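Local coordinates for Poly(A) ribonuclease pop2 (Schizosaccharomyces pombe, PDB 2P51), which removes poly(A) tails from mRNA as a metal-dependent 3'-exoribonuclease, the catalytic deadenylase component of the CCR4-NOT complex, at residues K202-I206 and K207-K211. Residues are numbered along the deposited sequence; the frame is centred on the assembly and turned at random.
Sequences KNYDI and KYIMK
The carboxylate of Asp205 caps the helix that follows, turned back onto the backbone amides of Lys207 and Tyr208. OD1 accepts from Lys207 N at 2.8 Å, a bent bond (N-H...O 133°) that arrives on the anti side and out of the carboxylate plane; a second, weak bond from Tyr208 N to the same OD1 is 3.4 Å long. With CG anti to the backbone N (chi1 -177°), the carboxylate reaches alongside Lys207, whose CB lies 3.3 Å from OD1. Main-chain bonds continue the turn: Ile209 N donates to Asp205 O, and Met210 N to Ile206 O at 2.7 Å.

This N-cap sits where edge strand 203-205 of the DEDD nuclease sheet runs directly into helix 206-213, with the Asp205 side chain about 9 Å from a bound magnesium ion. Further donors hold the buried carboxylate, His168 N at OD1 and both Ser169 OG and Tyr270 N at OD2. Replacing Asp205 by alanine is likely to leave the amides of Lys207 and Tyr208 without their side-chain acceptor and strip His168 N, Ser169 OG and Tyr270 N of theirs.

Two apolar contacts accompany the cap. Ile209 CD1 approaches Tyr204 CB to 4.1 Å, meeting the ring obliquely. Ile206 and Met210 run side by side, CG2 against CG at 3.9 Å, and both pack on Ile252 of helix 238-257.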
# COMPACT_ATOMS: atom_id res chain seq x y z
N LYS A 202 8.82 -7.86 8.23
CA LYS A 202 9.97 -7.22 7.57
C LYS A 202 9.45 -6.20 6.58
O LYS A 202 8.93 -6.59 5.52
CB LYS A 202 10.79 -8.30 6.87
CG LYS A 202 11.96 -7.76 6.04
CD LYS A 202 12.93 -8.87 5.62
CE LYS A 202 14.17 -8.23 5.04
NZ LYS A 202 14.39 -8.37 3.59
N ASN A 203 9.56 -4.93 6.94
CA ASN A 203 9.01 -3.91 6.02
C ASN A 203 9.95 -2.70 6.03
O ASN A 203 10.70 -2.47 7.01
CB ASN A 203 7.57 -3.62 6.39
CG ASN A 203 7.35 -2.95 7.72
OD1 ASN A 203 7.68 -1.76 7.87
ND2 ASN A 203 6.81 -3.59 8.74
N TYR A 204 9.89 -1.96 4.93
CA TYR A 204 10.62 -0.69 4.80
C TYR A 204 9.66 0.39 4.29
O TYR A 204 8.83 0.05 3.40
CB TYR A 204 11.80 -0.79 3.83
CG TYR A 204 12.88 -1.76 4.27
CD1 TYR A 204 13.79 -1.41 5.27
CD2 TYR A 204 12.98 -2.99 3.68
CE1 TYR A 204 14.78 -2.29 5.68
CE2 TYR A 204 13.97 -3.87 4.08
CZ TYR A 204 14.86 -3.52 5.07
OH TYR A 204 15.83 -4.44 5.45
N ASP A 205 9.79 1.57 4.85
CA ASP A 205 9.03 2.73 4.38
C ASP A 205 10.01 3.64 3.66
O ASP A 205 10.87 4.24 4.32
CB ASP A 205 8.33 3.42 5.55
CG ASP A 205 7.47 4.60 5.11
OD1 ASP A 205 7.74 5.19 4.01
OD2 ASP A 205 6.52 4.98 5.83
N ILE A 206 9.90 3.74 2.34
CA ILE A 206 10.86 4.54 1.56
C ILE A 206 10.83 6.01 1.99
O ILE A 206 11.85 6.68 1.85
CB ILE A 206 10.54 4.41 0.05
CG1 ILE A 206 10.79 2.99 -0.46
CG2 ILE A 206 11.29 5.43 -0.81
CD1 ILE A 206 10.25 2.80 -1.89
N LYS A 207 9.67 6.51 2.46
CA LYS A 207 9.64 7.90 2.93
C LYS A 207 10.47 8.08 4.19
O LYS A 207 11.18 9.09 4.38
CB LYS A 207 8.21 8.36 3.26
CG LYS A 207 8.12 9.83 3.70
CD LYS A 207 8.19 10.82 2.58
CE LYS A 207 8.15 12.26 3.16
NZ LYS A 207 8.53 13.21 2.07
N TYR A 208 10.38 7.09 5.08
CA TYR A 208 11.24 7.14 6.25
C TYR A 208 12.71 7.12 5.81
O TYR A 208 13.55 7.88 6.29
CB TYR A 208 10.95 5.94 7.18
CG TYR A 208 11.96 5.86 8.32
CD1 TYR A 208 11.77 6.66 9.45
CD2 TYR A 208 13.08 5.00 8.30
CE1 TYR A 208 12.68 6.59 10.49
CE2 TYR A 208 13.98 4.94 9.34
CZ TYR A 208 13.77 5.75 10.45
OH TYR A 208 14.63 5.72 11.50
N ILE A 209 13.05 6.21 4.90
CA ILE A 209 14.45 6.10 4.45
C ILE A 209 14.89 7.40 3.79
O ILE A 209 15.96 7.95 4.16
CB ILE A 209 14.62 4.90 3.51
CG1 ILE A 209 14.26 3.57 4.15
CG2 ILE A 209 16.07 4.92 2.98
CD1 ILE A 209 14.28 2.37 3.22
N MET A 210 14.09 7.92 2.84
CA MET A 210 14.55 9.07 2.07
C MET A 210 14.52 10.32 2.93
O MET A 210 15.53 11.05 2.92
CB MET A 210 13.75 9.29 0.77
CG MET A 210 13.98 8.14 -0.21
SD MET A 210 15.67 8.26 -0.87
CE MET A 210 15.39 9.52 -2.13
N LYS A 211 13.43 10.62 3.61
CA LYS A 211 13.39 11.89 4.35
C LYS A 211 14.04 11.77 5.71
O LYS A 211 14.93 12.57 6.00
CB LYS A 211 11.95 12.38 4.53
CG LYS A 211 11.97 13.74 5.29
CD LYS A 211 10.67 14.40 5.42
CE LYS A 211 10.76 15.73 6.18
NZ LYS A 211 11.85 16.60 5.70